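5,10-methylenetetrahydrofolate dehydrogenase (Bombyx mori, PDB 5ZF1) probably oxidises 5,10-methylenetetrahydrofolate to 5,10-methenyltetrahydrofolate with NADP+ as the electron acceptor, a step of folate-dependent one-carbon metabolism. Local coordinates at residues Ile35-Val40 with Gly93-Leu98; Ser71-Glu76 with Asp102-Arg107; Val109-Ala114 with Gly121-Asn126; Pro135-Ala140 with Met286-Gln291. One frame throughout, in Å; residues are numbered along the deposited sequence.

Interaction 1 (Ile35-Val40 with Gly93-Leu98); sequences IRCIIV and GILVQL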
loop_
_atom_site.group_PDB
_atom_site.type_symbol
_atom_site.label_atom_id
_atom_site.label_comp_id
_atom_site.label_asym_id
_atom_site.label_seq_id
_atom_site.Cartn_x
_atom_site.Cartn_y
_atom_site.Cartn_z
ATOM N N ILE B 35 9.296 25.133 7.518
ATOM C CA ILE B 35 8.016 24.442 7.626
ATOM C C ILE B 35 6.932 25.440 8.022
ATOM O O ILE B 35 7.156 26.342 8.839
ATOM C CB ILE B 35 8.081 23.262 8.623
ATOM C CG1 ILE B 35 6.727 22.553 8.701
ATOM C CG2 ILE B 35 8.519 23.702 10.003
ATOM C CD1 ILE B 35 6.739 21.326 9.572
ATOM N N ARG B 36 5.757 25.279 7.425
ATOM C CA ARG B 36 4.569 26.047 7.775
ATOM C C ARG B 36 3.517 25.068 8.262
ATOM O O ARG B 36 3.189 24.108 7.557
ATOM C CB ARG B 36 4.053 26.842 6.579
ATOM C CG ARG B 36 5.091 27.765 5.967
ATOM C CD ARG B 36 5.393 28.952 6.889
ATOM N NE ARG B 36 6.416 29.829 6.319
ATOM C CZ ARG B 36 7.692 29.839 6.688
ATOM N NH1 ARG B 36 8.125 29.028 7.647
ATOM N NH2 ARG B 36 8.539 30.671 6.099
ATOM N N CYS B 37 3.008 25.292 9.466
ATOM C CA CYS B 37 1.985 24.442 10.064
ATOM C C CYS B 37 0.671 25.212 10.111
ATOM O O CYS B 37 0.581 26.242 10.790
ATOM C CB CYS B 37 2.392 23.996 11.470
ATOM S SG CYS B 37 3.960 23.087 11.561
ATOM N N ILE B 38 -0.343 24.706 9.406
ATOM C CA ILE B 38 -1.654 25.341 9.376
ATOM C C ILE B 38 -2.502 24.748 10.489
ATOM O O ILE B 38 -2.625 23.521 10.605
ATOM C CB ILE B 38 -2.328 25.160 8.008
ATOM C CG1 ILE B 38 -1.543 25.898 6.933
ATOM C CG2 ILE B 38 -3.764 25.665 8.054
ATOM C CD1 ILE B 38 -2.072 25.667 5.530
ATOM N N ILE B 39 -3.068 25.625 11.312
ATOM C CA ILE B 39 -3.900 25.283 12.462
ATOM C C ILE B 39 -5.278 25.870 12.214
ATOM O O ILE B 39 -5.415 27.091 12.064
ATOM C CB ILE B 39 -3.324 25.839 13.777
ATOM C CG1 ILE B 39 -2.291 24.909 14.384
ATOM C CG2 ILE B 39 -4.422 26.000 14.805
ATOM C CD1 ILE B 39 -2.915 23.679 14.993
ATOM N N VAL B 40 -6.293 25.017 12.169
ATOM C CA VAL B 40 -7.668 25.456 11.953
ATOM C C VAL B 40 -8.432 25.231 13.250
ATOM O O VAL B 40 -8.699 24.085 13.639
ATOM C CB VAL B 40 -8.329 24.728 10.774
ATOM C CG1 VAL B 40 -9.828 25.005 10.757
ATOM C CG2 VAL B 40 -7.690 25.160 9.463
ATOM N N GLY B 93 8.305 22.942 3.503
ATOM C CA GLY B 93 7.403 21.932 4.019
ATOM C C GLY B 93 6.090 22.517 4.474
ATOM O O GLY B 93 6.052 23.615 5.031
ATOM N N ILE B 94 5.000 21.795 4.236
ATOM C CA ILE B 94 3.665 22.230 4.615
ATOM C C ILE B 94 3.009 21.109 5.401
ATOM O O ILE B 94 2.992 19.958 4.949
ATOM C CB ILE B 94 2.797 22.584 3.396
ATOM C CG1 ILE B 94 3.411 23.736 2.598
ATOM C CG2 ILE B 94 1.370 22.910 3.853
ATOM C CD1 ILE B 94 3.017 23.750 1.113
ATOM N N LEU B 95 2.475 21.445 6.571
ATOM C CA LEU B 95 1.697 20.527 7.391
ATOM C C LEU B 95 0.339 21.145 7.677
ATOM O O LEU B 95 0.236 22.352 7.905
ATOM C CB LEU B 95 2.376 20.234 8.732
ATOM C CG LEU B 95 3.582 19.322 8.899
ATOM C CD1 LEU B 95 3.891 19.195 10.392
ATOM C CD2 LEU B 95 3.341 17.948 8.278
ATOM N N VAL B 96 -0.697 20.317 7.682
ATOM C CA VAL B 96 -2.007 20.710 8.193
ATOM C C VAL B 96 -2.274 19.885 9.443
ATOM O O VAL B 96 -2.265 18.649 9.394
ATOM C CB VAL B 96 -3.109 20.525 7.137
ATOM C CG1 VAL B 96 -4.464 20.947 7.697
ATOM C CG2 VAL B 96 -2.779 21.345 5.904
ATOM N N GLN B 97 -2.479 20.561 10.572
ATOM C CA GLN B 97 -2.772 19.856 11.816
ATOM C C GLN B 97 -4.092 19.103 11.683
ATOM O O GLN B 97 -5.103 19.668 11.250
ATOM C CB GLN B 97 -2.832 20.840 12.985
ATOM C CG GLN B 97 -3.108 20.206 14.342
ATOM C CD GLN B 97 -2.007 19.260 14.774
ATOM O OE1 GLN B 97 -0.828 19.605 14.732
ATOM N NE2 GLN B 97 -2.387 18.064 15.208
ATOM N N LEU B 98 -4.089 17.832 12.102
ATOM C CA LEU B 98 -5.109 16.886 11.663
ATOM C C LEU B 98 -6.289 16.684 12.612
ATOM O O LEU B 98 -6.728 15.544 12.815
ATOM C CB LEU B 98 -4.462 15.530 11.374
ATOM C CG LEU B 98 -5.228 14.764 10.302
ATOM C CD1 LEU B 98 -5.478 15.703 9.134
ATOM C CD2 LEU B 98 -4.475 13.523 9.870
HETATM O O HOH W 1 -6.416 22.335 12.540
#

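Interaction 2 (Ser71-Glu76 with Asp102-Arg107); sequences SDITEE and DTINER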
loop_
_atom_site.group_PDB
_atom_site.type_symbol
_atom_site.label_atom_id
_atom_site.label_comp_id
_atom_site.label_asym_id
_atom_site.label_seq_id
_atom_site.Cartn_x
_atom_site.Cartn_y
_atom_site.Cartn_z
ATOM N N SER B 71 -12.108 28.202 12.970
ATOM C CA SER B 71 -12.867 26.972 12.765
ATOM C C SER B 71 -13.863 27.073 11.618
ATOM O O SER B 71 -14.255 26.038 11.064
ATOM C CB SER B 71 -13.609 26.588 14.049
ATOM O OG SER B 71 -12.705 26.193 15.068
ATOM N N ASP B 72 -14.275 28.284 11.245
ATOM C CA ASP B 72 -15.283 28.493 10.215
ATOM C C ASP B 72 -14.691 28.711 8.828
ATOM O O ASP B 72 -15.434 29.049 7.903
ATOM C CB ASP B 72 -16.169 29.686 10.583
ATOM C CG ASP B 72 -15.479 31.019 10.345
ATOM O OD1 ASP B 72 -15.532 31.529 9.206
ATOM O OD2 ASP B 72 -14.873 31.555 11.297
ATOM N N ILE B 73 -13.374 28.546 8.665
ATOM C CA ILE B 73 -12.769 28.706 7.348
ATOM C C ILE B 73 -13.412 27.724 6.377
ATOM O O ILE B 73 -13.740 26.587 6.739
ATOM C CB ILE B 73 -11.245 28.508 7.425
ATOM C CG1 ILE B 73 -10.603 28.700 6.052
ATOM C CG2 ILE B 73 -10.900 27.124 7.946
ATOM C CD1 ILE B 73 -9.081 28.619 6.062
ATOM N N THR B 74 -13.626 28.168 5.143
ATOM C CA THR B 74 -14.192 27.267 4.154
ATOM C C THR B 74 -13.100 26.415 3.518
ATOM O O THR B 74 -11.919 26.779 3.497
ATOM C CB THR B 74 -14.943 28.028 3.057
ATOM O OG1 THR B 74 -14.000 28.609 2.146
ATOM C CG2 THR B 74 -15.819 29.119 3.652
ATOM N N GLU B 75 -13.520 25.266 2.991
ATOM C CA GLU B 75 -12.605 24.393 2.269
ATOM C C GLU B 75 -11.911 25.136 1.134
ATOM O O GLU B 75 -10.702 24.975 0.921
ATOM C CB GLU B 75 -13.369 23.177 1.747
ATOM C CG GLU B 75 -12.515 22.131 1.070
ATOM C CD GLU B 75 -13.300 20.879 0.750
ATOM O OE1 GLU B 75 -13.912 20.298 1.674
ATOM O OE2 GLU B 75 -13.322 20.487 -0.433
ATOM N N GLU B 76 -12.652 25.979 0.409
ATOM C CA GLU B 76 -12.040 26.757 -0.664
ATOM C C GLU B 76 -10.977 27.711 -0.131
ATOM O O GLU B 76 -9.972 27.961 -0.807
ATOM C CB GLU B 76 -13.115 27.530 -1.435
ATOM C CG GLU B 76 -14.146 26.662 -2.162
ATOM C CD GLU B 76 -15.132 25.970 -1.225
ATOM O OE1 GLU B 76 -15.103 26.239 -0.002
ATOM O OE2 GLU B 76 -15.940 25.151 -1.714
ATOM N N ASP B 102 -15.567 19.068 10.209
ATOM C CA ASP B 102 -16.325 18.167 9.349
ATOM C C ASP B 102 -16.754 18.835 8.050
ATOM O O ASP B 102 -17.097 18.135 7.092
ATOM C CB ASP B 102 -17.556 17.644 10.091
ATOM C CG ASP B 102 -17.209 16.990 11.414
ATOM O OD1 ASP B 102 -16.208 16.241 11.464
ATOM O OD2 ASP B 102 -17.940 17.223 12.402
ATOM N N THR B 103 -16.755 20.168 8.004
ATOM C CA THR B 103 -17.053 20.869 6.761
ATOM C C THR B 103 -16.072 20.485 5.659
ATOM O O THR B 103 -16.458 20.334 4.494
ATOM C CB THR B 103 -17.029 22.382 7.004
ATOM O OG1 THR B 103 -18.267 22.796 7.599
ATOM C CG2 THR B 103 -16.799 23.155 5.707
ATOM N N ILE B 104 -14.806 20.285 6.014
ATOM C CA ILE B 104 -13.722 20.176 5.045
ATOM C C ILE B 104 -13.405 18.709 4.799
ATOM O O ILE B 104 -13.256 17.925 5.746
ATOM C CB ILE B 104 -12.481 20.937 5.534
ATOM C CG1 ILE B 104 -12.897 22.301 6.094
ATOM C CG2 ILE B 104 -11.470 21.081 4.412
ATOM C CD1 ILE B 104 -11.778 23.314 6.180
ATOM N N ASN B 105 -13.302 18.334 3.527
ATOM C CA ASN B 105 -12.902 16.982 3.163
ATOM C C ASN B 105 -11.406 16.820 3.403
ATOM O O ASN B 105 -10.596 17.465 2.733
ATOM C CB ASN B 105 -13.240 16.692 1.705
ATOM C CG ASN B 105 -12.509 15.476 1.172
ATOM O OD1 ASN B 105 -11.963 15.501 0.073
ATOM N ND2 ASN B 105 -12.489 14.403 1.956
ATOM N N GLU B 106 -11.045 15.945 4.347
ATOM C CA GLU B 106 -9.637 15.743 4.681
ATOM C C GLU B 106 -8.854 15.198 3.496
ATOM O O GLU B 106 -7.676 15.527 3.313
ATOM C CB GLU B 106 -9.511 14.795 5.869
ATOM C CG GLU B 106 -8.156 14.828 6.552
ATOM C CD GLU B 106 -8.049 13.810 7.672
ATOM O OE1 GLU B 106 -7.593 12.675 7.411
ATOM O OE2 GLU B 106 -8.421 14.147 8.817
ATOM N N ARG B 107 -9.490 14.349 2.690
ATOM C CA ARG B 107 -8.831 13.777 1.521
ATOM C C ARG B 107 -8.404 14.860 0.536
ATOM O O ARG B 107 -7.280 14.829 0.017
ATOM C CB ARG B 107 -9.769 12.773 0.847
ATOM C CG ARG B 107 -9.124 11.889 -0.192
ATOM C CD ARG B 107 -8.144 10.931 0.452
ATOM N NE ARG B 107 -6.780 11.352 0.167
ATOM C CZ ARG B 107 -5.718 10.938 0.839
ATOM N NH1 ARG B 107 -5.859 10.078 1.833
ATOM N NH2 ARG B 107 -4.521 11.390 0.506
#

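Interaction 3 (Val109-Ala114 with Gly121-Asn126); sequences VCDAIA and GFHIIN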
loop_
_atom_site.group_PDB
_atom_site.type_symbol
_atom_site.label_atom_id
_atom_site.label_comp_id
_atom_site.label_asym_id
_atom_site.label_seq_id
_atom_site.Cartn_x
_atom_site.Cartn_y
_atom_site.Cartn_z
ATOM N N VAL B 109 -7.772 17.948 1.229
ATOM C CA VAL B 109 -6.704 18.715 1.865
ATOM C C VAL B 109 -5.368 18.008 1.690
ATOM O O VAL B 109 -4.372 18.613 1.270
ATOM C CB VAL B 109 -7.030 18.937 3.350
ATOM C CG1 VAL B 109 -5.882 19.657 4.046
ATOM C CG2 VAL B 109 -8.333 19.710 3.487
ATOM N N CYS B 110 -5.324 16.720 2.026
ATOM C CA CYS B 110 -4.076 15.966 1.915
ATOM C C CYS B 110 -3.520 16.039 0.500
ATOM O O CYS B 110 -2.309 16.206 0.310
ATOM C CB CYS B 110 -4.299 14.506 2.324
ATOM S SG CYS B 110 -4.559 14.211 4.098
ATOM N N ASP B 111 -4.392 15.952 -0.508
ATOM C CA ASP B 111 -3.958 15.892 -1.896
ATOM C C ASP B 111 -3.737 17.265 -2.517
ATOM O O ASP B 111 -3.210 17.344 -3.633
ATOM C CB ASP B 111 -4.965 15.079 -2.723
ATOM C CG ASP B 111 -5.033 13.625 -2.286
ATOM O OD1 ASP B 111 -4.039 13.138 -1.711
ATOM O OD2 ASP B 111 -6.061 12.945 -2.528
ATOM N N ALA B 112 -4.091 18.343 -1.807
ATOM C CA ALA B 112 -3.806 19.697 -2.269
ATOM C C ALA B 112 -2.380 20.124 -1.965
ATOM O O ALA B 112 -1.859 21.017 -2.637
ATOM C CB ALA B 112 -4.776 20.694 -1.626
ATOM N N ILE B 113 -1.744 19.516 -0.962
ATOM C CA ILE B 113 -0.363 19.861 -0.640
ATOM C C ILE B 113 0.559 19.293 -1.705
ATOM O O ILE B 113 0.465 18.113 -2.064
ATOM C CB ILE B 113 0.006 19.335 0.754
ATOM C CG1 ILE B 113 -0.977 19.877 1.795
ATOM C CG2 ILE B 113 1.449 19.702 1.101
ATOM C CD1 ILE B 113 -0.747 19.343 3.203
ATOM N N ALA B 114 1.467 20.125 -2.216
ATOM C CA ALA B 114 2.419 19.653 -3.208
ATOM C C ALA B 114 3.176 18.444 -2.651
ATOM O O ALA B 114 3.713 18.523 -1.539
ATOM C CB ALA B 114 3.402 20.770 -3.578
ATOM N N GLY B 121 3.422 13.155 4.504
ATOM C CA GLY B 121 3.425 12.009 3.611
ATOM C C GLY B 121 2.059 11.436 3.334
ATOM O O GLY B 121 1.952 10.261 2.973
ATOM N N PHE B 122 1.010 12.235 3.459
ATOM C CA PHE B 122 -0.335 11.710 3.268
ATOM C C PHE B 122 -0.870 11.883 1.851
ATOM O O PHE B 122 -1.917 11.306 1.533
ATOM C CB PHE B 122 -1.309 12.361 4.254
ATOM C CG PHE B 122 -1.072 11.976 5.699
ATOM C CD1 PHE B 122 -0.552 10.730 6.038
ATOM C CD2 PHE B 122 -1.347 12.877 6.707
ATOM C CE1 PHE B 122 -0.334 10.396 7.369
ATOM C CE2 PHE B 122 -1.125 12.554 8.034
ATOM C CZ PHE B 122 -0.624 11.317 8.368
ATOM N N HIS B 123 -0.185 12.630 0.992
ATOM C CA HIS B 123 -0.621 12.778 -0.393
ATOM C C HIS B 123 -0.606 11.420 -1.094
ATOM O O HIS B 123 0.305 10.613 -0.886
ATOM C CB HIS B 123 0.306 13.765 -1.116
ATOM C CG HIS B 123 -0.203 14.231 -2.445
ATOM N ND1 HIS B 123 -0.266 13.409 -3.551
ATOM C CD2 HIS B 123 -0.630 15.449 -2.858
ATOM C CE1 HIS B 123 -0.744 14.091 -4.576
ATOM N NE2 HIS B 123 -0.973 15.332 -4.182
ATOM N N ILE B 124 -1.612 11.173 -1.945
ATOM C CA ILE B 124 -1.719 9.855 -2.573
ATOM C C ILE B 124 -0.461 9.498 -3.354
ATOM O O ILE B 124 -0.074 8.321 -3.409
ATOM C CB ILE B 124 -2.987 9.762 -3.453
ATOM C CG1 ILE B 124 -3.033 10.895 -4.466
ATOM C CG2 ILE B 124 -4.226 9.720 -2.571
ATOM C CD1 ILE B 124 -4.065 10.686 -5.562
ATOM N N ILE B 125 0.214 10.489 -3.952
ATOM C CA ILE B 125 1.455 10.203 -4.668
ATOM C C ILE B 125 2.525 9.711 -3.704
ATOM O O ILE B 125 3.281 8.786 -4.015
ATOM C CB ILE B 125 1.925 11.438 -5.460
ATOM C CG1 ILE B 125 0.998 11.664 -6.667
ATOM C CG2 ILE B 125 3.366 11.275 -5.918
ATOM C CD1 ILE B 125 1.235 12.985 -7.407
ATOM N N ASN B 126 2.608 10.310 -2.518
ATOM C CA ASN B 126 3.615 9.844 -1.568
ATOM C C ASN B 126 3.252 8.482 -0.996
ATOM O O ASN B 126 4.128 7.628 -0.800
ATOM C CB ASN B 126 3.810 10.865 -0.443
ATOM C CG ASN B 126 4.560 12.112 -0.910
ATOM O OD1 ASN B 126 5.438 12.029 -1.766
ATOM N ND2 ASN B 126 4.223 13.269 -0.336
#

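Interaction 4 (Pro135-Ala140 with Met286-Gln291); sequences PTIVPA and MHNTFQ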
loop_
_atom_site.group_PDB
_atom_site.type_symbol
_atom_site.label_atom_id
_atom_site.label_comp_id
_atom_site.label_asym_id
_atom_site.label_seq_id
_atom_site.Cartn_x
_atom_site.Cartn_y
_atom_site.Cartn_z
ATOM N N PRO B 135 11.472 5.315 -2.979
ATOM C CA PRO B 135 11.778 6.421 -2.049
ATOM C C PRO B 135 10.697 7.495 -2.071
ATOM O O PRO B 135 10.251 7.932 -3.137
ATOM C CB PRO B 135 13.118 6.966 -2.564
ATOM C CG PRO B 135 13.692 5.887 -3.406
ATOM C CD PRO B 135 12.515 5.169 -4.009
ATOM N N THR B 136 10.285 7.941 -0.890
ATOM C CA THR B 136 9.166 8.874 -0.814
ATOM C C THR B 136 9.282 9.672 0.484
ATOM O O THR B 136 10.274 9.563 1.214
ATOM C CB THR B 136 7.838 8.103 -0.933
ATOM O OG1 THR B 136 6.747 9.011 -1.103
ATOM C CG2 THR B 136 7.560 7.265 0.307
ATOM N N ILE B 137 8.279 10.496 0.763
ATOM C CA ILE B 137 8.092 11.051 2.103
ATOM C C ILE B 137 7.158 10.110 2.848
ATOM O O ILE B 137 6.014 9.901 2.431
ATOM C CB ILE B 137 7.522 12.473 2.057
ATOM C CG1 ILE B 137 8.472 13.375 1.267
ATOM C CG2 ILE B 137 7.302 12.973 3.498
ATOM C CD1 ILE B 137 8.079 14.847 1.255
ATOM N N VAL B 138 7.648 9.540 3.942
ATOM C CA VAL B 138 6.925 8.501 4.680
ATOM C C VAL B 138 6.201 9.121 5.872
ATOM O O VAL B 138 6.748 10.033 6.515
ATOM C CB VAL B 138 7.901 7.403 5.126
ATOM C CG1 VAL B 138 7.192 6.354 5.929
ATOM C CG2 VAL B 138 8.616 6.803 3.920
ATOM N N PRO B 139 4.980 8.678 6.203
ATOM C CA PRO B 139 4.281 9.246 7.360
ATOM C C PRO B 139 5.106 9.103 8.632
ATOM O O PRO B 139 5.792 8.103 8.843
ATOM C CB PRO B 139 2.985 8.431 7.423
ATOM C CG PRO B 139 2.769 8.022 5.980
ATOM C CD PRO B 139 4.132 7.749 5.429
ATOM N N ALA B 140 5.044 10.133 9.479
ATOM C CA ALA B 140 6.052 10.305 10.526
ATOM C C ALA B 140 5.912 9.283 11.652
ATOM O O ALA B 140 6.918 8.771 12.162
ATOM C CB ALA B 140 5.973 11.727 11.088
ATOM N N MET B 286 10.644 16.350 11.605
ATOM C CA MET B 286 11.812 17.186 11.328
ATOM C C MET B 286 12.719 16.527 10.300
ATOM O O MET B 286 13.235 17.196 9.389
ATOM C CB MET B 286 12.566 17.461 12.633
ATOM C CG MET B 286 11.747 18.251 13.642
ATOM S SD MET B 286 11.050 19.778 12.978
ATOM C CE MET B 286 9.302 19.533 13.295
ATOM N N HIS B 287 12.921 15.212 10.428
ATOM C CA HIS B 287 13.631 14.463 9.401
ATOM C C HIS B 287 13.005 14.680 8.029
ATOM O O HIS B 287 13.709 14.893 7.030
ATOM C CB HIS B 287 13.642 12.973 9.759
ATOM C CG HIS B 287 14.089 12.090 8.637
ATOM N ND1 HIS B 287 13.212 11.542 7.725
ATOM C CD2 HIS B 287 15.327 11.708 8.244
ATOM C CE1 HIS B 287 13.889 10.824 6.846
ATOM N NE2 HIS B 287 15.173 10.912 7.136
ATOM N N ASN B 288 11.673 14.585 7.953
ATOM C CA ASN B 288 10.991 14.726 6.674
ATOM C C ASN B 288 11.134 16.132 6.107
ATOM O O ASN B 288 11.244 16.296 4.888
ATOM C CB ASN B 288 9.505 14.390 6.825
ATOM C CG ASN B 288 9.249 12.909 6.949
ATOM O OD1 ASN B 288 10.175 12.107 6.886
ATOM N ND2 ASN B 288 7.969 12.533 7.080
ATOM N N THR B 289 11.153 17.153 6.970
ATOM C CA THR B 289 11.316 18.522 6.485
ATOM C C THR B 289 12.712 18.730 5.902
ATOM O O THR B 289 12.863 19.325 4.827
ATOM C CB THR B 289 11.040 19.513 7.628
ATOM O OG1 THR B 289 9.713 19.314 8.133
ATOM C CG2 THR B 289 11.154 20.962 7.146
ATOM N N PHE B 290 13.727 18.209 6.591
ATOM C CA PHE B 290 15.097 18.227 6.095
ATOM C C PHE B 290 15.223 17.428 4.802
ATOM O O PHE B 290 15.869 17.879 3.847
ATOM C CB PHE B 290 16.027 17.685 7.180
ATOM C CG PHE B 290 17.491 17.701 6.808
ATOM C CD1 PHE B 290 18.006 18.689 5.975
ATOM C CD2 PHE B 290 18.350 16.725 7.301
ATOM C CE1 PHE B 290 19.340 18.689 5.640
ATOM C CE2 PHE B 290 19.684 16.732 6.970
ATOM C CZ PHE B 290 20.183 17.715 6.144
ATOM N N GLN B 291 14.609 16.238 4.748
ATOM C CA GLN B 291 14.623 15.455 3.513
ATOM C C GLN B 291 14.003 16.228 2.357
ATOM O O GLN B 291 14.536 16.222 1.243
ATOM C CB GLN B 291 13.880 14.133 3.729
ATOM C CG GLN B 291 13.850 13.199 2.530
ATOM C CD GLN B 291 12.717 12.178 2.647
ATOM O OE1 GLN B 291 12.385 11.744 3.744
ATOM N NE2 GLN B 291 12.152 11.774 1.519
HETATM O O HOH W 2 10.376 10.218 4.831
#

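Interaction 1 (Ile35-Val40 with Gly93-Leu98)
Ile35 and Leu95 meet through their outer methyls on one face of a pair of parallel strands, Ile35 CD1 lying 3.7 Å from Leu95 CD1 where the two side chains cross obliquely. In Ile35, CG1 is anti to the backbone N (chi1 -179°) and chi2 is extended as well, which carries CD1 to the leucine on the neighbouring strand. Gly93, on this face too, adds no side chain. Arg36, Ile38, Ile94 and Val96 occupy the other face and touch each other less: Ile38 CB is 4.4 Å from Val96 CG2, and Ile38 and Ile94 pack instead on Leu85 of helix 75-87. Past the paired residues, Ile39 and Gln97 lie side by side and point the same way, with Ile39 CD1 3.5 Å from Gln97 CB. Beyond CG the glutamine bends away (chi2 64°), and its OE1 is hydrogen-bonded to Lys53 NZ of helix 44-60. Beneath these side chains the backbones are joined by four hydrogen bonds. Arg36 and Ile38 each give an N-H and receive one, and the bond from Ile38 N to Leu95 O is 2.9 Å long with 175° at the hydrogen. Strand 34-40 is also bonded along its other edge to strand 63-69. The chain runs from 63-69 through helix 75-87 to 93-96, with 34-40 between the two strands, a beta-alpha-beta crossover in the parallel alpha/beta fold of the catalytic domain; the Lys53-Gln97 pair, just past the C-terminal end of strand 93-96, probably lies at the folate site, as in relatives.

Interaction 2 (Ser71-Glu76 with Asp102-Arg107)
Glu75 reaches across to Ile104 and Asn105 with its whole length. Its CB starts 3.9 Å from Ile104 CG2, and CG, anti to the backbone N (chi1 -175°), comes closer to that methyl, at 3.7 Å. The chain stays extended through CD, which lies 3.8 Å from Asn105 N. Along this path the glutamate and Ile104 run antiparallel, one alongside the other. At the tip the two carboxylate oxygens have different tasks. OE1 accepts the N-H of Asn105 at 2.8 Å between Asn105 N and Glu75 OE1, a nearly straight bond (173° at the hydrogen) that arrives from above the carboxylate plane, 44° out of it. OE2 turns to Arg108 and forms a salt bridge with its NH1. Ile104 CD1 lies 3.9 Å from Ile73 O and 4.3 Å from Ile73 CG2; Ile73 and Ile104 both also touch Leu78 of helix 75-87. Each segment leads into a helix. Thr74 is the N-cap of helix 75-87, with Gln77 OE1 bonded back to Thr74 N as in a capping box, while Asn105 is the N-cap of helix 106-112 and its OD1 bonds Arg108 N. Glu75, at the start of one helix, thus holds the start of the other by a backbone N-H and an arginine together. That pairing, beside a helix N-terminus, would be expected to favour the ionised carboxylate.

Interaction 3 (Val109-Ala114 with Gly121-Asn126)
The N-terminus of helix 124-131, capped by His123, is held against Asp111 of helix 106-112, near where the chain passes between the catalytic and NAD(P)-binding domains. The cross-link is the N-H of Ile124, which Asp111 OD1 receives with Ile124 N 3.1 Å away, on its syn side but 32° out of the carboxylate plane. Arg107 NH2 adds a salt bridge to the same oxygen. Asp111 OD1 also stands over one face of the His123 imidazole, 4.1 Å above the plane and over the ring centre. The ring nitrogen ND1 of His123 accepts from Ile125 N at 3.0 Å, the donor lying in the ring plane. The Ile124 and Asp111 side chains cross at about a right angle, Ile124 CG2 3.5 Å from Asp111 OD1. Cys110 SG packs 3.7 Å from Phe122 CB and makes an oblique sulfur-aromatic contact with the phenylalanine ring. An alanine in place of His123 would probably leave Ile125 N without its capping acceptor and take away the ring that faces Asp111 OD1. With an arginine and an N-H of a first helical turn on one oxygen, Asp111 is likely to remain ionised, its charge set against the positive end of helix 124-131.

Interaction 4 (Pro135-Ala140 with Met286-Gln291)
A single water is gripped by three groups of the contact: it accepts from Val138 N at 2.9 Å and donates to Asn288 OD1 at 2.8 Å and to Gln291 OE1 at 2.7 Å. Each of the two side-chain amides also bonds the loop directly. Asn288 ND2 gives a hydrogen to Val138 O at 2.8 Å, the donor tilted 17° from the plane of that carbonyl, and it is hydrogen-bonded to Ile119 O as well. In Gln291, CG is anti to the backbone N (chi1 -178°) and the chain stays extended beyond it, reaching Thr136 O, 2.9 Å from Gln291 NE2; the oxygen lies in the plane of the glutamine amide, yet the donor stands well above the carbonyl plane, 53° out of it. Helix 277-298, which carries both amides and packs through Phe290 on helix 7-26, is probably one of the long helices that link the two domains in this family; the loop it faces runs between helices 124-131 and 140-151. Between the amides Ile137 slants across both side chains, its CG2 3.7 Å from Asn288 ND2. A leucine in place of Asn288 would probably leave Val138 O without this donor and the water with one acceptor fewer. The asparagine amide is fixed in its rotation from both ends, since OD1 also accepts from the neighbouring ring, with His287 ND1 3.2 Å from Asn288 OD1.

Interactions 1, 2 and 3 lie on the same side of the chain's centre. Strand 93-96 of interaction 1 is backed by helix 106-112, Val96 CG2 lying 4.0 Å from Val109 CG1 of interaction 3. Interaction 2 opens that helix, and its Arg107 NH2 is 2.8 Å from Phe122 O, a probable hydrogen bond. Interaction 3 hands on to interaction 4 through Asn126 O and Thr136 OG1, 3.0 Å apart, whereas interactions 2 and 4 stay separate, their nearest atoms about 10 Å apart. Interaction 4 also meets the sheet, Thr289 OG1 being 3.9 Å from Ile35 CD1. In this family substrate and cofactor meet in the cleft between the domains; the Gln97 end of interaction 1 probably borders it, and the other contacts are packing within and between the domains.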